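PDB 4PQH: glutathione transferase lambda1 from Populus trichocarpa, which binds glutathione covalently and probably catalyses glutathione-dependent thiol-transfer reactions as a monomeric Lambda-class enzyme of a terrestrial plant. Local coordinates for residues Pro80-Asn85 and Lys97-His102; Asp193-Ala196 and Leu201-Trp204; Asn134-Phe137 and Ala141-Ala144. One frame throughout, in Å; residues are numbered along the deposited sequence.

Contact 1: residues Pro80-Asn85 and Lys97-His102; sequences PSLEHN and KYIDSH
In the thioredoxin-like N-terminal domain of this transferase, Leu82 and His84 of strand 81-84 pack on Tyr98 and Ile99 of helix 92-102. The helix closes the beta-beta-alpha end of the fold and covers one side of the sheet. The short strand and helix segments lie side by side, pointing roughly the same way, at 29°, their axes 11.2 Å apart at closest approach. Pro80, just before the strand, follows a cis peptide bond, the hallmark cis-proline of this fold, and touches glutathione.

Leu82 and Ile99 make the buried half. The CG of Leu82 lies anti to the backbone N (chi1 -180°), which carries the end of the side chain out to the helix. Methyl CD2 then meets two helix residues. It lies 3.8 Å from CD2 of Tyr98, crossing that side chain at about a right angle, and 3.8 Å from CG1 of Ile99. Leu95 and Thr28 also touch Leu82.

His84 makes the outer, more polar half. Its ring edge faces the phenol, with CD2 of His84 3.1 Å from OH of Tyr98. The ring's ND1 bonds to OG1 of Thr28, which limits its rotation. Its other nitrogen, NE2, bonds at 2.9 Å to a water. That water donates at 2.8 Å to the O of His102 and so ties strand to helix end. Tyr98 also forms a cation-pi pair with Lys89. His102 lies over Tyr98, and CE1 of Tyr98 is 3.3 Å above the centre of the imidazole. The same imidazole gives a hydrogen bond from His102 ND1 to Tyr98 O, 2.9 Å long, with 146° at the hydrogen.

Contact 2: residues Asp193-Ala196 and Leu201-Trp204; sequences DITA and LAAW
Ile194 meets Leu201, and Thr195 meets Ala202, where a turn folds back on the helix that follows it. Methyl CD2 of Leu201 does most of the touching. It crosses the Ile194 side chain at about a right angle, 4.1 Å from Ile194 CD1, and comes within 3.6 Å of Ile194 O. Next to it, CB of Thr195 rests 3.9 Å from CB of Ala202, with the threonine methyl CG2 alongside.

Behind these pairs stands a type I beta turn from Asp193 to Ala196, closed by Ala196 N to Asp193 O at 3.1 Å. An Asx turn is built into it. Asp193 OD1 accepts from Thr195 N at 2.9 Å, and from Thr195 OG1 at 2.7 Å, both from the same face of the carboxylate. The threonine chi1 of 67° sends OG1 back to the aspartate and leaves CG2 for the helix. A valine here would probably leave Asp193 OD1 with the backbone N as its one donor from this residue, and the aspartate freer to turn.

Phe148 of helix 144-154 touches both Ile194 and Leu201. Ile194 O also accepts from Arg198, just before the helix. Between the two segments themselves the contact is van der Waals packing, while the aspartate and threonine hold the turn in shape.

Contact 3: residues Asn134-Phe137 and Ala141-Ala144; sequences NSTF and ADEA
Thr136, in the last turn of helix 113-137, sets its hydroxyl against the backbone of Glu143 and Ala144, where helix 144-154 begins. OG1 of Thr136 accepts from Ala144 N at 2.9 Å, bent to 136° at the hydrogen. It also accepts from Glu143 N at 3.0 Å, a weak bond at 132°. Its own proton goes to Ala132 O, one turn back in the helix. Three bonds thus grip one buried oxygen. Chi1 of -62° allows this, because it lays OG1 beside the backbone N and anti to the carbonyl carbon. The positive N-terminal end of helix 144-154 would be expected to suit an acceptor here.

Glu143 N is shared. It also makes a weak 3.0 Å bond to Ala141 O across an inverse gamma turn centred on Asp142. Ala141 O is met in addition by the CA-H of Thr136, with CA 3.4 Å from it. Ser135 OG lies 3.1 Å from Ala141 O, but that bond is doubtful, because the serine is modelled in two conformers and its proton has another acceptor nearby. A water satisfies two more acceptors. It donates to Thr136 O at 2.8 Å, and to Asp142 OD1 at 2.8 Å, bridging the helix end and the loop.

Side-chain contact adds to the bonds: CB of Ala144 lies 3.9 Å from CB of Thr136. The loop joins the end of helix 113-137 to the start of helix 144-154. Helix 170-190 packs against this junction through Leu186, which touches Thr136, Phe137 and Ala144.

Contact 1 belongs to the glutathione-binding domain, and contacts 2 and 3 to the helical C-terminal domain. Contact 1 is near the ligand: the side chain of Leu82 is about 10 Å from the bound glutathione, and that of Ile99 about 10 Å from that of Ser92. The other two are away from the site, across the centre of the chain, their centres about 32 and 33 Å from that of contact 1. Contacts 2 and 3 are closer together, about 17 Å between centres and about 6 Å between nearest atoms. Two helices link them: Leu186 of helix 170-190 touches Ile194 as well as Thr136, and helix 144-154, which starts at contact 3, reaches contact 2.

Contact 1: residues Pro80-Asn85 and Lys97-His102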
loop_
_atom_site.group_PDB
_atom_site.type_symbol
_atom_site.label_atom_id
_atom_site.label_comp_id
_atom_site.label_asym_id
_atom_site.label_seq_id
_atom_site.Cartn_x
_atom_site.Cartn_y
_atom_site.Cartn_z
ATOM N N PRO A 80 -8.516 1.454 3.675
ATOM C CA PRO A 80 -9.349 0.641 2.783
ATOM C C PRO A 80 -10.223 -0.367 3.507
ATOM O O PRO A 80 -9.948 -0.758 4.641
ATOM C CB PRO A 80 -8.314 -0.124 1.957
ATOM C CG PRO A 80 -7.182 -0.312 2.913
ATOM C CD PRO A 80 -7.125 0.967 3.717
ATOM N N SER A 81 -11.273 -0.790 2.820
ATOM C CA SER A 81 -12.007 -1.982 3.202
ATOM C C SER A 81 -12.356 -2.744 1.926
ATOM O O SER A 81 -12.458 -2.154 0.844
ATOM C CB SER A 81 -13.254 -1.642 4.022
ATOM O OG SER A 81 -14.234 -0.978 3.248
ATOM N N LEU A 82 -12.521 -4.054 2.063
ATOM C CA LEU A 82 -12.787 -4.923 0.928
ATOM C C LEU A 82 -14.077 -5.676 1.175
ATOM O O LEU A 82 -14.211 -6.375 2.182
ATOM C CB LEU A 82 -11.644 -5.918 0.733
ATOM C CG LEU A 82 -11.806 -6.886 -0.443
ATOM C CD1 LEU A 82 -11.692 -6.145 -1.770
ATOM C CD2 LEU A 82 -10.793 -8.015 -0.351
ATOM N N GLU A 83 -15.022 -5.507 0.252
ATOM C CA GLU A 83 -16.281 -6.229 0.251
ATOM C C GLU A 83 -16.123 -7.406 -0.695
ATOM O O GLU A 83 -15.926 -7.227 -1.901
ATOM C CB GLU A 83 -17.389 -5.303 -0.243
ATOM C CG GLU A 83 -18.745 -5.945 -0.405
ATOM C CD GLU A 83 -19.713 -5.042 -1.146
ATOM O OE1 GLU A 83 -19.421 -3.833 -1.259
ATOM O OE2 GLU A 83 -20.755 -5.536 -1.624
ATOM N N HIS A 84 -16.195 -8.613 -0.144
ATOM C CA HIS A 84 -15.980 -9.821 -0.926
ATOM C C HIS A 84 -16.669 -10.980 -0.224
ATOM O O HIS A 84 -16.505 -11.162 0.981
ATOM C CB HIS A 84 -14.477 -10.100 -1.065
ATOM C CG HIS A 84 -14.157 -11.312 -1.884
ATOM N ND1 HIS A 84 -14.516 -11.428 -3.211
ATOM C CD2 HIS A 84 -13.512 -12.457 -1.568
ATOM C CE1 HIS A 84 -14.108 -12.596 -3.674
ATOM N NE2 HIS A 84 -13.497 -13.242 -2.698
ATOM N N ASN A 85 -17.450 -11.749 -0.979
ATOM C CA ASN A 85 -18.137 -12.926 -0.447
ATOM C C ASN A 85 -18.898 -12.671 0.852
ATOM O O ASN A 85 -18.717 -13.395 1.834
ATOM C CB ASN A 85 -17.156 -14.085 -0.247
ATOM C CG ASN A 85 -16.640 -14.648 -1.555
ATOM O OD1 ASN A 85 -17.246 -14.460 -2.610
ATOM N ND2 ASN A 85 -15.518 -15.353 -1.490
ATOM N N LYS A 97 -2.610 -9.464 1.991
ATOM C CA LYS A 97 -2.438 -10.909 2.147
ATOM C C LYS A 97 -3.686 -11.674 1.711
ATOM O O LYS A 97 -3.592 -12.712 1.039
ATOM C CB LYS A 97 -2.065 -11.264 3.589
ATOM C CG LYS A 97 -0.684 -10.794 4.013
ATOM C CD LYS A 97 -0.428 -11.139 5.467
ATOM C CE LYS A 97 0.942 -10.668 5.919
ATOM N NZ LYS A 97 1.105 -10.819 7.391
ATOM N N TYR A 98 -4.852 -11.145 2.062
ATOM C CA TYR A 98 -6.118 -11.775 1.726
ATOM C C TYR A 98 -6.349 -11.816 0.217
ATOM O O TYR A 98 -6.681 -12.868 -0.336
ATOM C CB TYR A 98 -7.273 -11.056 2.436
ATOM C CG TYR A 98 -8.612 -11.670 2.110
ATOM C CD1 TYR A 98 -9.101 -12.743 2.843
ATOM C CD2 TYR A 98 -9.376 -11.193 1.052
ATOM C CE1 TYR A 98 -10.321 -13.316 2.531
ATOM C CE2 TYR A 98 -10.586 -11.755 0.736
ATOM C CZ TYR A 98 -11.060 -12.812 1.479
ATOM O OH TYR A 98 -12.278 -13.366 1.166
ATOM N N ILE A 99 -6.164 -10.685 -0.454
ATOM C CA ILE A 99 -6.338 -10.645 -1.900
ATOM C C ILE A 99 -5.355 -11.587 -2.589
ATOM O O ILE A 99 -5.720 -12.317 -3.515
ATOM C CB ILE A 99 -6.215 -9.208 -2.452
ATOM C CG1 ILE A 99 -7.456 -8.408 -2.048
ATOM C CG2 ILE A 99 -6.053 -9.229 -3.978
ATOM C CD1 ILE A 99 -7.409 -6.961 -2.453
ATOM N N ASP A 100 -4.121 -11.601 -2.102
ATOM C CA ASP A 100 -3.097 -12.443 -2.698
ATOM C C ASP A 100 -3.487 -13.916 -2.673
ATOM O O ASP A 100 -3.131 -14.670 -3.582
ATOM C CB ASP A 100 -1.767 -12.245 -1.976
ATOM C CG ASP A 100 -0.619 -12.965 -2.657
ATOM O OD1 ASP A 100 -0.532 -12.936 -3.910
ATOM O OD2 ASP A 100 0.205 -13.555 -1.926
ATOM N N SER A 101 -4.232 -14.312 -1.647
ATOM C CA SER A 101 -4.520 -15.714 -1.395
ATOM C C SER A 101 -5.954 -16.125 -1.699
ATOM O O SER A 101 -6.341 -17.255 -1.417
ATOM C CB SER A 101 -4.160 -16.079 0.045
ATOM O OG SER A 101 -4.974 -15.379 0.962
ATOM N N HIS A 102 -6.737 -15.223 -2.284
ATOM C CA HIS A 102 -8.134 -15.528 -2.566
ATOM C C HIS A 102 -8.561 -15.126 -3.959
ATOM O O HIS A 102 -9.737 -15.201 -4.291
ATOM C CB HIS A 102 -9.056 -14.849 -1.548
ATOM C CG HIS A 102 -9.012 -15.475 -0.192
ATOM N ND1 HIS A 102 -8.028 -15.188 0.728
ATOM C CD2 HIS A 102 -9.815 -16.398 0.389
ATOM C CE1 HIS A 102 -8.234 -15.896 1.825
ATOM N NE2 HIS A 102 -9.312 -16.640 1.643
HETATM O O HOH W 1 -12.208 -15.823 -3.209
HETATM O O HOH W 2 -14.437 -11.467 2.354
#

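Contact 2: residues Asp193-Ala196 and Leu201-Trp204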
loop_
_atom_site.group_PDB
_atom_site.type_symbol
_atom_site.label_atom_id
_atom_site.label_comp_id
_atom_site.label_asym_id
_atom_site.label_seq_id
_atom_site.Cartn_x
_atom_site.Cartn_y
_atom_site.Cartn_z
ATOM N N ASP A 193 18.162 13.717 1.029
ATOM C CA ASP A 193 18.003 12.733 -0.038
ATOM C C ASP A 193 18.210 11.326 0.510
ATOM O O ASP A 193 19.338 10.925 0.799
ATOM C CB ASP A 193 19.022 13.025 -1.140
ATOM C CG ASP A 193 18.990 12.011 -2.267
ATOM O OD1 ASP A 193 18.124 11.102 -2.269
ATOM O OD2 ASP A 193 19.852 12.136 -3.165
ATOM N N ILE A 194 17.124 10.566 0.623
ATOM C CA ILE A 194 17.202 9.228 1.195
ATOM C C ILE A 194 18.105 8.272 0.411
ATOM O O ILE A 194 18.610 7.305 0.984
ATOM C CB ILE A 194 15.810 8.582 1.358
ATOM C CG1 ILE A 194 15.142 8.349 -0.002
ATOM C CG2 ILE A 194 14.950 9.435 2.280
ATOM C CD1 ILE A 194 13.829 7.632 0.097
ATOM N N THR A 195 18.321 8.536 -0.877
ATOM C CA THR A 195 19.142 7.642 -1.700
ATOM C C THR A 195 20.635 7.846 -1.468
ATOM O O THR A 195 21.443 6.999 -1.859
ATOM C CB THR A 195 18.858 7.777 -3.218
ATOM O OG1 THR A 195 19.275 9.064 -3.689
ATOM C CG2 THR A 195 17.385 7.550 -3.521
ATOM N N ALA A 196 21.007 8.969 -0.863
ATOM C CA ALA A 196 22.421 9.258 -0.644
ATOM C C ALA A 196 23.044 8.268 0.336
ATOM O O ALA A 196 22.657 8.201 1.502
ATOM C CB ALA A 196 22.605 10.684 -0.171
ATOM N N LEU A 201 18.530 0.794 -1.660
ATOM C CA LEU A 201 17.291 1.545 -1.637
ATOM C C LEU A 201 17.078 2.308 -2.936
ATOM O O LEU A 201 15.976 2.314 -3.484
ATOM C CB LEU A 201 17.310 2.521 -0.463
ATOM C CG LEU A 201 16.155 3.516 -0.436
ATOM C CD1 LEU A 201 14.828 2.802 -0.246
ATOM C CD2 LEU A 201 16.388 4.513 0.664
ATOM N N ALA A 202 18.129 2.963 -3.426
ATOM C CA ALA A 202 18.025 3.681 -4.693
ATOM C C ALA A 202 17.602 2.720 -5.811
ATOM O O ALA A 202 16.725 3.038 -6.624
ATOM C CB ALA A 202 19.345 4.372 -5.032
ATOM N N ALA A 203 18.201 1.528 -5.831
ATOM C CA ALA A 203 17.854 0.515 -6.821
ATOM C C ALA A 203 16.407 0.024 -6.656
ATOM O O ALA A 203 15.692 -0.177 -7.638
ATOM C CB ALA A 203 18.827 -0.661 -6.742
ATOM N N TRP A 204 15.983 -0.162 -5.407
ATOM C CA TRP A 204 14.622 -0.596 -5.107
ATOM C C TRP A 204 13.615 0.411 -5.661
ATOM O O TRP A 204 12.623 0.040 -6.284
ATOM C CB TRP A 204 14.446 -0.755 -3.595
ATOM C CG TRP A 204 13.095 -1.263 -3.181
ATOM C CD1 TRP A 204 12.736 -2.561 -2.973
ATOM C CD2 TRP A 204 11.931 -0.474 -2.897
ATOM N NE1 TRP A 204 11.418 -2.638 -2.596
ATOM C CE2 TRP A 204 10.903 -1.369 -2.529
ATOM C CE3 TRP A 204 11.660 0.900 -2.921
ATOM C CZ2 TRP A 204 9.619 -0.932 -2.199
ATOM C CZ3 TRP A 204 10.388 1.329 -2.584
ATOM C CH2 TRP A 204 9.386 0.419 -2.226
#

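Contact 3: residues Asn134-Phe137 and Ala141-Ala144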
loop_
_atom_site.group_PDB
_atom_site.type_symbol
_atom_site.label_atom_id
_atom_site.label_comp_id
_atom_site.label_asym_id
_atom_site.label_seq_id
_atom_site.Cartn_x
_atom_site.Cartn_y
_atom_site.Cartn_z
ATOM N N ASN A 134 7.434 10.271 10.410
ATOM C CA ASN A 134 6.559 11.293 10.962
ATOM C C ASN A 134 7.208 12.105 12.079
ATOM O O ASN A 134 7.017 13.318 12.149
ATOM C CB ASN A 134 5.228 10.680 11.378
ATOM C CG ASN A 134 4.368 10.339 10.185
ATOM O OD1 ASN A 134 4.248 11.135 9.251
ATOM N ND2 ASN A 134 3.787 9.151 10.192
ATOM N N SER A 135 7.987 11.434 12.926
ATOM C CA SER A 135 8.758 12.108 13.968
ATOM C C SER A 135 9.676 13.151 13.348
ATOM O O SER A 135 9.838 14.245 13.877
ATOM C CB SER A 135 9.588 11.094 14.757
ATOM O OG SER A 135 10.383 11.730 15.745
ATOM N N THR A 136 10.271 12.807 12.211
ATOM C CA THR A 136 11.191 13.705 11.526
ATOM C C THR A 136 10.458 14.910 10.950
ATOM O O THR A 136 10.882 16.050 11.146
ATOM C CB THR A 136 11.943 12.961 10.417
ATOM O OG1 THR A 136 12.711 11.913 11.009
ATOM C CG2 THR A 136 12.872 13.903 9.667
ATOM N N PHE A 137 9.348 14.664 10.264
ATOM C CA PHE A 137 8.556 15.747 9.684
ATOM C C PHE A 137 8.065 16.713 10.756
ATOM O O PHE A 137 7.986 17.916 10.523
ATOM C CB PHE A 137 7.359 15.202 8.908
ATOM C CG PHE A 137 7.741 14.382 7.722
ATOM C CD1 PHE A 137 8.678 14.848 6.822
ATOM C CD2 PHE A 137 7.173 13.140 7.516
ATOM C CE1 PHE A 137 9.039 14.087 5.722
ATOM C CE2 PHE A 137 7.530 12.376 6.423
ATOM C CZ PHE A 137 8.465 12.858 5.532
ATOM N N ALA A 141 12.192 14.250 16.487
ATOM C CA ALA A 141 13.486 13.579 16.483
ATOM C C ALA A 141 13.819 13.224 15.049
ATOM O O ALA A 141 12.933 12.854 14.281
ATOM C CB ALA A 141 13.447 12.318 17.339
ATOM N N ASP A 142 15.090 13.343 14.688
ATOM C CA ASP A 142 15.515 13.023 13.332
ATOM C C ASP A 142 15.751 11.525 13.195
ATOM O O ASP A 142 16.887 11.057 13.258
ATOM C CB ASP A 142 16.778 13.804 12.959
ATOM C CG ASP A 142 16.511 15.284 12.763
ATOM O OD1 ASP A 142 15.816 15.640 11.786
ATOM O OD2 ASP A 142 17.001 16.091 13.582
ATOM N N GLU A 143 14.668 10.782 13.012
ATOM C CA GLU A 143 14.725 9.320 13.005
ATOM C C GLU A 143 14.628 8.713 11.611
ATOM O O GLU A 143 14.802 7.507 11.451
ATOM C CB GLU A 143 13.617 8.752 13.898
ATOM C CG GLU A 143 13.791 9.124 15.360
ATOM C CD GLU A 143 12.644 8.682 16.247
ATOM O OE1 GLU A 143 11.558 8.361 15.726
ATOM O OE2 GLU A 143 12.829 8.674 17.485
ATOM N N ALA A 144 14.356 9.537 10.606
ATOM C CA ALA A 144 14.158 9.027 9.251
ATOM C C ALA A 144 15.401 8.333 8.693
ATOM O O ALA A 144 15.297 7.289 8.046
ATOM C CB ALA A 144 13.688 10.130 8.327
HETATM O O HOH W 3 13.348 16.834 12.247
#